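Local coordinates for cell wall surface anchor family protein (Streptococcus pneumoniae, PDB 4OQ1), which is an ancillary pilin of the bacterial surface, built from CnaB-type domains of the IgG-rev fold, that probably helps fix the pilus to the cell wall, at residues A[27-35]-A[133-143]; A[182-190]-A[208-218]. The protein carries 3 engineered substitutions. All coordinates share one frame; numbering follows the deposited sequence.

Interaction 1: A[27-35]-A[133-143]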
loop_
_atom_site.group_PDB
_atom_site.type_symbol
_atom_site.label_atom_id
_atom_site.label_comp_id
_atom_site.label_asym_id
_atom_site.label_seq_id
_atom_site.Cartn_x
_atom_site.Cartn_y
_atom_site.Cartn_z
ATOM N N ASP A 27 32.422 -9.333 33.969
ATOM C CA ASP A 27 32.076 -8.424 32.837
ATOM C C ASP A 27 31.956 -9.143 31.486
ATOM O O ASP A 27 32.928 -9.303 30.712
ATOM C CB ASP A 27 32.996 -7.216 32.753
ATOM C CG ASP A 27 32.416 -6.128 31.897
ATOM O OD1 ASP A 27 31.707 -5.233 32.418
ATOM O OD2 ASP A 27 32.634 -6.214 30.680
ATOM N N HIS A 28 30.734 -9.603 31.221
ATOM C CA HIS A 28 30.473 -10.322 30.032
ATOM C C HIS A 28 29.644 -9.462 29.077
ATOM O O HIS A 28 28.842 -8.566 29.474
ATOM C CB HIS A 28 29.710 -11.623 30.313
ATOM C CG HIS A 28 30.477 -12.613 31.100
ATOM N ND1 HIS A 28 31.324 -13.526 30.512
ATOM C CD2 HIS A 28 30.511 -12.862 32.431
ATOM C CE1 HIS A 28 31.867 -14.279 31.451
ATOM N NE2 HIS A 28 31.386 -13.900 32.619
ATOM N N THR A 29 29.852 -9.765 27.831
ATOM C CA THR A 29 29.030 -9.223 26.762
ATOM C C THR A 29 28.226 -10.337 26.030
ATOM O O THR A 29 28.757 -11.397 25.665
ATOM C CB THR A 29 29.883 -8.489 25.715
ATOM O OG1 THR A 29 30.604 -7.426 26.344
ATOM C CG2 THR A 29 28.997 -7.925 24.646
ATOM N N LEU A 30 26.938 -10.036 25.826
ATOM C CA LEU A 30 26.042 -10.893 25.039
ATOM C C LEU A 30 25.709 -10.201 23.690
ATOM O O LEU A 30 25.348 -9.063 23.620
ATOM C CB LEU A 30 24.728 -11.172 25.822
ATOM C CG LEU A 30 23.632 -11.934 25.046
ATOM C CD1 LEU A 30 23.932 -13.336 24.708
ATOM C CD2 LEU A 30 22.311 -11.792 25.854
ATOM N N VAL A 31 25.898 -10.958 22.624
ATOM C CA VAL A 31 25.547 -10.522 21.244
ATOM C C VAL A 31 24.205 -11.262 20.846
ATOM O O VAL A 31 24.093 -12.504 21.033
ATOM C CB VAL A 31 26.740 -10.895 20.276
ATOM C CG1 VAL A 31 26.333 -10.966 18.821
ATOM C CG2 VAL A 31 27.902 -9.914 20.410
ATOM N N LEU A 32 23.185 -10.487 20.442
ATOM C CA LEU A 32 21.900 -11.001 19.976
ATOM C C LEU A 32 21.742 -10.677 18.484
ATOM O O LEU A 32 21.834 -9.554 18.049
ATOM C CB LEU A 32 20.739 -10.362 20.759
ATOM C CG LEU A 32 20.713 -10.747 22.245
ATOM C CD1 LEU A 32 19.751 -9.954 23.059
ATOM C CD2 LEU A 32 20.389 -12.226 22.388
ATOM N N GLN A 33 21.521 -11.698 17.681
ATOM C CA GLN A 33 21.229 -11.505 16.283
ATOM C C GLN A 33 19.722 -11.766 16.133
ATOM O O GLN A 33 19.167 -12.670 16.756
ATOM C CB GLN A 33 22.128 -12.446 15.475
ATOM C CG GLN A 33 23.591 -12.050 15.485
ATOM C CD GLN A 33 24.567 -13.158 15.096
ATOM O OE1 GLN A 33 24.179 -14.284 14.770
ATOM N NE2 GLN A 33 25.849 -12.823 15.072
ATOM N N LEU A 34 19.039 -10.951 15.334
ATOM C CA LEU A 34 17.592 -11.021 15.217
ATOM C C LEU A 34 17.132 -11.325 13.782
ATOM O O LEU A 34 17.862 -11.019 12.800
ATOM C CB LEU A 34 16.974 -9.706 15.609
ATOM C CG LEU A 34 17.380 -9.107 16.942
ATOM C CD1 LEU A 34 16.586 -7.851 17.123
ATOM C CD2 LEU A 34 17.177 -10.058 18.134
ATOM N N GLU A 35 15.906 -11.791 13.681
ATOM C CA GLU A 35 15.219 -11.919 12.397
ATOM C C GLU A 35 14.938 -10.484 11.860
ATOM O O GLU A 35 14.458 -9.593 12.583
ATOM C CB GLU A 35 13.923 -12.677 12.570
ATOM C CG GLU A 35 14.015 -14.116 13.180
ATOM C CD GLU A 35 12.658 -14.704 13.564
ATOM O OE1 GLU A 35 11.584 -14.283 13.108
ATOM O OE2 GLU A 35 12.588 -15.697 14.321
ATOM N N THR A 133 33.095 -18.667 29.904
ATOM C CA THR A 133 32.337 -18.189 28.751
ATOM C C THR A 133 33.282 -17.466 27.839
ATOM O O THR A 133 33.881 -16.479 28.279
ATOM C CB THR A 133 31.293 -17.105 29.195
ATOM O OG1 THR A 133 30.271 -17.718 30.002
ATOM C CG2 THR A 133 30.686 -16.395 27.982
ATOM N N VAL A 134 33.368 -17.905 26.581
ATOM C CA VAL A 134 34.155 -17.167 25.552
ATOM C C VAL A 134 33.414 -15.880 25.164
ATOM O O VAL A 134 32.219 -15.941 24.904
ATOM C CB VAL A 134 34.489 -18.083 24.301
ATOM C CG1 VAL A 134 33.502 -17.872 23.139
ATOM C CG2 VAL A 134 35.945 -17.917 23.835
ATOM N N GLU A 135 34.127 -14.739 25.147
ATOM C CA GLU A 135 33.574 -13.394 24.861
ATOM C C GLU A 135 33.647 -12.917 23.401
ATOM O O GLU A 135 34.706 -12.911 22.790
ATOM C CB GLU A 135 34.313 -12.352 25.701
ATOM C CG GLU A 135 33.982 -10.878 25.397
ATOM C CD GLU A 135 32.912 -10.260 26.299
ATOM O OE1 GLU A 135 32.158 -10.987 27.001
ATOM O OE2 GLU A 135 32.803 -9.004 26.272
ATOM N N PRO A 136 32.532 -12.443 22.850
ATOM C CA PRO A 136 31.174 -12.427 23.473
ATOM C C PRO A 136 30.433 -13.786 23.339
ATOM O O PRO A 136 30.831 -14.679 22.574
ATOM C CB PRO A 136 30.460 -11.381 22.649
ATOM C CG PRO A 136 30.981 -11.654 21.282
ATOM C CD PRO A 136 32.442 -12.111 21.419
ATOM N N LEU A 137 29.384 -13.955 24.134
ATOM C CA LEU A 137 28.436 -15.034 23.892
ATOM C C LEU A 137 27.508 -14.574 22.737
ATOM O O LEU A 137 26.994 -13.513 22.783
ATOM C CB LEU A 137 27.610 -15.255 25.172
ATOM C CG LEU A 137 26.642 -16.399 25.098
ATOM C CD1 LEU A 137 27.287 -17.766 24.817
ATOM C CD2 LEU A 137 25.896 -16.469 26.381
ATOM N N VAL A 138 27.255 -15.429 21.766
ATOM C CA VAL A 138 26.404 -15.130 20.590
ATOM C C VAL A 138 25.130 -15.966 20.598
ATOM O O VAL A 138 25.194 -17.173 20.515
ATOM C CB VAL A 138 27.134 -15.433 19.246
ATOM C CG1 VAL A 138 26.250 -15.059 18.089
ATOM C CG2 VAL A 138 28.487 -14.705 19.202
ATOM N N ILE A 139 23.984 -15.325 20.687
ATOM C CA ILE A 139 22.703 -15.997 20.565
ATOM C C ILE A 139 21.864 -15.427 19.406
ATOM O O ILE A 139 21.652 -14.231 19.311
ATOM C CB ILE A 139 21.887 -15.818 21.833
ATOM C CG1 ILE A 139 22.560 -16.653 22.919
ATOM C CG2 ILE A 139 20.418 -16.203 21.642
ATOM C CD1 ILE A 139 21.936 -16.586 24.242
ATOM N N VAL A 140 21.342 -16.333 18.594
ATOM C CA VAL A 140 20.479 -15.986 17.477
ATOM C C VAL A 140 19.031 -16.150 18.003
ATOM O O VAL A 140 18.549 -17.274 18.138
ATOM C CB VAL A 140 20.727 -16.884 16.237
ATOM C CG1 VAL A 140 19.943 -16.374 15.046
ATOM C CG2 VAL A 140 22.195 -17.018 15.849
ATOM N N ALA A 141 18.349 -15.052 18.311
ATOM C CA ALA A 141 17.101 -15.150 19.101
ATOM C C ALA A 141 15.876 -15.359 18.205
ATOM O O ALA A 141 15.696 -14.600 17.243
ATOM C CB ALA A 141 16.908 -13.847 19.845
ATOM N N LYS A 142 15.021 -16.363 18.500
ATOM C CA LYS A 142 13.900 -16.662 17.681
ATOM C C LYS A 142 12.830 -15.751 18.172
ATOM O O LYS A 142 12.668 -15.574 19.359
ATOM C CB LYS A 142 13.432 -18.100 17.837
ATOM C CG LYS A 142 12.103 -18.370 17.142
ATOM C CD LYS A 142 12.033 -19.856 16.855
ATOM C CE LYS A 142 11.001 -20.137 15.748
ATOM N NZ LYS A 142 9.705 -19.845 16.318
ATOM N N LYS A 143 12.150 -15.122 17.234
ATOM C CA LYS A 143 11.023 -14.235 17.605
ATOM C C LYS A 143 9.832 -15.108 17.999
ATOM O O LYS A 143 9.476 -16.057 17.345
ATOM C CB LYS A 143 10.678 -13.262 16.442
ATOM C CG LYS A 143 9.703 -12.149 16.835
ATOM C CD LYS A 143 9.248 -11.349 15.600
ATOM C CE LYS A 143 8.337 -10.220 16.070
ATOM N NZ LYS A 143 8.141 -9.234 14.983
HETATM O O HOH W 1 31.668 -13.344 27.461
#

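Interaction 2: A[182-190]-A[208-218]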
loop_
_atom_site.group_PDB
_atom_site.type_symbol
_atom_site.label_atom_id
_atom_site.label_comp_id
_atom_site.label_asym_id
_atom_site.label_seq_id
_atom_site.Cartn_x
_atom_site.Cartn_y
_atom_site.Cartn_z
ATOM N N VAL A 182 -2.938 4.647 6.675
ATOM C CA VAL A 182 -2.329 3.670 7.519
ATOM C C VAL A 182 -0.885 3.564 7.184
ATOM O O VAL A 182 -0.546 3.401 6.047
ATOM C CB VAL A 182 -2.974 2.272 7.310
ATOM C CG1 VAL A 182 -2.257 1.229 8.110
ATOM C CG2 VAL A 182 -4.458 2.312 7.759
ATOM N N PRO A 183 -0.013 3.628 8.196
ATOM C CA PRO A 183 1.423 3.410 7.917
ATOM C C PRO A 183 1.839 2.010 7.599
ATOM O O PRO A 183 1.429 1.115 8.337
ATOM C CB PRO A 183 2.053 3.852 9.200
ATOM C CG PRO A 183 1.041 3.619 10.245
ATOM C CD PRO A 183 -0.264 3.865 9.625
ATOM N N LEU A 184 2.787 1.839 6.684
ATOM C CA LEU A 184 3.169 0.518 6.167
ATOM C C LEU A 184 4.629 0.443 5.882
ATOM O O LEU A 184 5.265 1.472 5.572
ATOM C CB LEU A 184 2.450 0.239 4.869
ATOM C CG LEU A 184 0.920 0.187 4.969
ATOM C CD1 LEU A 184 0.289 0.099 3.581
ATOM C CD2 LEU A 184 0.390 -0.971 5.807
ATOM N N ILE A 185 5.156 -0.779 5.924
ATOM C CA ILE A 185 6.570 -1.017 5.609
ATOM C C ILE A 185 6.559 -2.290 4.835
ATOM O O ILE A 185 5.697 -3.120 5.013
ATOM C CB ILE A 185 7.497 -1.204 6.861
ATOM C CG1 ILE A 185 6.995 -2.328 7.776
ATOM C CG2 ILE A 185 7.675 0.095 7.632
ATOM C CD1 ILE A 185 7.975 -2.755 8.859
ATOM N N GLY A 186 7.488 -2.420 3.918
ATOM C CA GLY A 186 7.630 -3.630 3.213
ATOM C C GLY A 186 6.443 -3.716 2.312
ATOM O O GLY A 186 5.870 -2.693 1.915
ATOM N N GLU A 187 6.021 -4.942 2.060
ATOM C CA GLU A 187 5.051 -5.210 1.069
ATOM C C GLU A 187 4.278 -6.425 1.537
ATOM O O GLU A 187 4.582 -7.559 1.125
ATOM C CB GLU A 187 5.783 -5.530 -0.233
ATOM C CG GLU A 187 4.981 -5.850 -1.469
ATOM C CD GLU A 187 5.921 -6.174 -2.660
ATOM O OE1 GLU A 187 6.761 -7.106 -2.572
ATOM O OE2 GLU A 187 5.823 -5.495 -3.697
ATOM N N TYR A 188 3.265 -6.249 2.365
ATOM C CA TYR A 188 2.880 -5.011 3.024
ATOM C C TYR A 188 2.538 -5.379 4.461
ATOM O O TYR A 188 1.822 -6.325 4.641
ATOM C CB TYR A 188 1.611 -4.485 2.373
ATOM C CG TYR A 188 1.710 -4.104 0.917
ATOM C CD1 TYR A 188 2.366 -2.905 0.500
ATOM C CD2 TYR A 188 1.169 -4.929 -0.071
ATOM C CE1 TYR A 188 2.429 -2.544 -0.848
ATOM C CE2 TYR A 188 1.235 -4.576 -1.433
ATOM C CZ TYR A 188 1.832 -3.379 -1.821
ATOM O OH TYR A 188 1.845 -3.057 -3.153
ATOM N N ARG A 189 2.958 -4.593 5.454
ATOM C CA ARG A 189 2.873 -4.906 6.843
ATOM C C ARG A 189 2.722 -3.592 7.525
ATOM O O ARG A 189 3.404 -2.642 7.183
ATOM C CB ARG A 189 4.123 -5.614 7.366
ATOM C CG ARG A 189 4.406 -6.852 6.498
ATOM C CD ARG A 189 5.584 -7.701 6.903
ATOM N NE ARG A 189 6.713 -7.234 6.140
ATOM C CZ ARG A 189 7.666 -6.431 6.595
ATOM N NH1 ARG A 189 7.691 -6.020 7.870
ATOM N NH2 ARG A 189 8.615 -6.066 5.744
ATOM N N TYR A 190 1.821 -3.523 8.470
ATOM C CA TYR A 190 1.656 -2.350 9.255
ATOM C C TYR A 190 2.891 -2.109 10.104
ATOM O O TYR A 190 3.474 -3.043 10.637
ATOM C CB TYR A 190 0.422 -2.550 10.177
ATOM C CG TYR A 190 0.202 -1.510 11.170
ATOM C CD1 TYR A 190 -0.597 -0.401 10.890
ATOM C CD2 TYR A 190 0.745 -1.596 12.424
ATOM C CE1 TYR A 190 -0.809 0.596 11.757
ATOM C CE2 TYR A 190 0.517 -0.572 13.344
ATOM C CZ TYR A 190 -0.294 0.474 13.020
ATOM O OH TYR A 190 -0.518 1.458 13.887
ATOM N N ILE A 208 -3.854 -8.168 -3.135
ATOM C CA ILE A 208 -3.075 -7.431 -2.155
ATOM C C ILE A 208 -3.200 -8.108 -0.782
ATOM O O ILE A 208 -4.319 -8.381 -0.282
ATOM C CB ILE A 208 -3.472 -5.958 -2.074
ATOM C CG1 ILE A 208 -3.185 -5.228 -3.399
ATOM C CG2 ILE A 208 -2.760 -5.229 -0.945
ATOM C CD1 ILE A 208 -3.943 -3.885 -3.518
ATOM N N PHE A 209 -2.080 -8.277 -0.132
ATOM C CA PHE A 209 -2.018 -8.974 1.189
ATOM C C PHE A 209 -1.350 -8.112 2.209
ATOM O O PHE A 209 -0.197 -7.695 2.010
ATOM C CB PHE A 209 -1.271 -10.324 1.032
ATOM C CG PHE A 209 -1.426 -11.255 2.207
ATOM C CD1 PHE A 209 -2.565 -11.980 2.352
ATOM C CD2 PHE A 209 -0.414 -11.421 3.118
ATOM C CE1 PHE A 209 -2.756 -12.842 3.443
ATOM C CE2 PHE A 209 -0.573 -12.294 4.217
ATOM C CZ PHE A 209 -1.755 -12.995 4.369
ATOM N N VAL A 210 -2.081 -7.773 3.270
ATOM C CA VAL A 210 -1.580 -6.900 4.334
ATOM C C VAL A 210 -1.662 -7.602 5.665
ATOM O O VAL A 210 -2.771 -8.012 6.108
ATOM C CB VAL A 210 -2.397 -5.597 4.450
ATOM C CG1 VAL A 210 -1.737 -4.687 5.459
ATOM C CG2 VAL A 210 -2.461 -4.942 3.061
ATOM N N THR A 211 -0.534 -7.657 6.363
ATOM C CA THR A 211 -0.467 -8.218 7.723
ATOM C C THR A 211 -0.264 -7.197 8.841
ATOM O O THR A 211 0.259 -6.116 8.618
ATOM C CB THR A 211 0.624 -9.280 7.805
ATOM O OG1 THR A 211 1.908 -8.741 7.532
ATOM C CG2 THR A 211 0.393 -10.328 6.817
ATOM N N ASN A 212 -0.644 -7.584 10.063
ATOM C CA ASN A 212 -0.318 -6.889 11.299
ATOM C C ASN A 212 -1.048 -5.595 11.527
ATOM O O ASN A 212 -0.672 -4.813 12.372
ATOM C CB ASN A 212 1.155 -6.589 11.371
ATOM C CG ASN A 212 1.606 -6.311 12.752
ATOM O OD1 ASN A 212 1.458 -7.151 13.614
ATOM N ND2 ASN A 212 2.085 -5.102 13.003
ATOM N N LEU A 213 -2.068 -5.328 10.724
ATOM C CA LEU A 213 -2.930 -4.260 11.029
ATOM C C LEU A 213 -3.534 -4.413 12.450
ATOM O O LEU A 213 -3.947 -5.493 12.793
ATOM C CB LEU A 213 -4.108 -4.234 10.032
ATOM C CG LEU A 213 -3.727 -3.793 8.594
ATOM C CD1 LEU A 213 -4.937 -3.989 7.706
ATOM C CD2 LEU A 213 -3.149 -2.367 8.475
ATOM N N PRO A 214 -3.618 -3.330 13.245
ATOM C CA PRO A 214 -4.366 -3.436 14.479
ATOM C C PRO A 214 -5.790 -3.869 14.203
ATOM O O PRO A 214 -6.298 -3.675 13.088
ATOM C CB PRO A 214 -4.369 -2.006 15.037
ATOM C CG PRO A 214 -3.302 -1.276 14.335
ATOM C CD PRO A 214 -2.880 -2.058 13.154
ATOM N N LEU A 215 -6.418 -4.537 15.176
ATOM C CA LEU A 215 -7.846 -4.746 15.147
ATOM C C LEU A 215 -8.604 -3.432 14.884
ATOM O O LEU A 215 -8.256 -2.394 15.399
ATOM C CB LEU A 215 -8.307 -5.393 16.438
ATOM C CG LEU A 215 -7.654 -6.746 16.796
ATOM C CD1 LEU A 215 -8.158 -7.181 18.156
ATOM C CD2 LEU A 215 -7.929 -7.793 15.758
ATOM N N GLY A 216 -9.639 -3.495 14.034
ATOM C CA GLY A 216 -10.408 -2.344 13.762
ATOM C C GLY A 216 -11.050 -2.364 12.366
ATOM O O GLY A 216 -11.079 -3.416 11.683
ATOM N N ASN A 217 -11.512 -1.174 11.975
ATOM C CA ASN A 217 -12.266 -0.967 10.730
ATOM C C ASN A 217 -11.376 -0.242 9.737
ATOM O O ASN A 217 -10.669 0.714 10.096
ATOM C CB ASN A 217 -13.496 -0.135 10.977
ATOM C CG ASN A 217 -14.506 -0.871 11.823
ATOM O OD1 ASN A 217 -14.933 -1.939 11.455
ATOM N ND2 ASN A 217 -14.836 -0.322 12.998
ATOM N N TYR A 218 -11.366 -0.804 8.513
ATOM C CA TYR A 218 -10.483 -0.288 7.449
ATOM C C TYR A 218 -11.295 -0.137 6.146
ATOM O O TYR A 218 -12.345 -0.715 5.999
ATOM C CB TYR A 218 -9.242 -1.227 7.205
ATOM C CG TYR A 218 -8.329 -1.254 8.391
ATOM C CD1 TYR A 218 -8.525 -2.209 9.386
ATOM C CD2 TYR A 218 -7.349 -0.293 8.571
ATOM C CE1 TYR A 218 -7.741 -2.227 10.500
ATOM C CE2 TYR A 218 -6.561 -0.255 9.722
ATOM C CZ TYR A 218 -6.746 -1.258 10.686
ATOM O OH TYR A 218 -5.915 -1.294 11.813
HETATM O O HOH W 2 2.018 -8.909 2.953
#

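Interaction 1: A[27-35]-A[133-143]
T133 sets its CB against the imidazole of H28, 3.7 Å from CE1, just before strand 137-140 joins strand 28-33 as a parallel pair at the edge of the mixed beta sheet of the N-terminal domain. E135 follows as a two-pronged acceptor for one residue: its OE1 takes the backbone N of T29 at 2.7 Å, and its OE2 takes the hydroxyl OG1 of T29, also at 2.7 Å, both on the syn side of the carboxylate. A bend at chi2 (95°) folds the acid back over T29. A water in the plane of the H28 ring joins ND1 to the same OE1, while N105 holds NE2 of that ring. P136, entered through a cis peptide bond, presses CG on V31 CG2 (3.6 Å). From L137 onward the backbones exchange five hydrogen bonds, the first L137 N to T29 O and the last A141 N to Q33 O, among them I139 N to V31 O at 2.8 Å. L137 and I139 share a face with L30 and L32; there L30 CD1 meets I139 CD1 at 3.8 Å, with F127 packed against both. V138 and V140 lie on the other face with V31 and Q33; V138 CG1 sits over the amide of Q33, whose NE2 bonds to Q97, and V140 CG2 comes obliquely to its OE1 (3.5 Å). Past the strand, K143 N meets E35 OE2 at 3.0 Å, from above the carboxylate plane (64° out of it).

Interaction 2: A[182-190]-A[208-218]
P214 drives the CD corner of its ring squarely onto the face of Y190, 3.4 Å from the ring centroid and 2° off the normal, a CH-pi contact that joins the short strand 189-190 to the turn before strand 216-224 in the prealbumin-like, CnaB-type domain. The ring reaches the proline because CG of Y190 stands opposite its own backbone N (chi1 173°). Beside this stack, L213 CD2 fills the hollow between V182 CG1, 3.7 Å away, and CB of Y190. V182 turns its other methyl, CG2, to the edge of the Y218 ring at CE2 (3.9 Å), and Y218 OH is tied to P214 O at 2.7 Å, which helps hold the turn carrying the proline. At the far end, Y188, which follows a cis peptide bond, brings CD2 within 4.0 Å of I208 CG2 and receives F209 O at its ring edge; its hydroxyl is held by the backbone N of Y201. Between these two aromatic ends R189 and T211 form a single beta bridge: T211 N binds Y188 O at 3.2 Å, and Y190 N binds T211 O at 3.0 Å. A water spans Y188 N and F209 O, and N212 ND2 adds a weak bond to Y190 O. The aliphatic part of R189 runs alongside T211 OG1 and leaves its guanidinium for a salt bridge to E39. With only two direct backbone-to-backbone bonds across it, one fairly long, the contact probably owes much of its hold to apolar and aromatic fit.

In the fold
From the N terminus, segment 27-35 is followed by 97 residues, among them both helices and the middle strands of the domain's sheet, before segment 133-143 returns to it, so interaction 1 brings the first and last strands of the N-terminal domain together. The chain then passes into the next domain, where interaction 2 closes a much shorter loop of 17 residues, tying the hairpin around 184-190 to strand 207-211 and the turn leading into strand 216-224. The two contacts follow in series, neither nested nor crossed, with centres 31 Å apart and no touch between them. The domains nevertheless meet: R189 and I185 of the hairpin reach E39 and Q43, which belong to the long loop spanned by interaction 1.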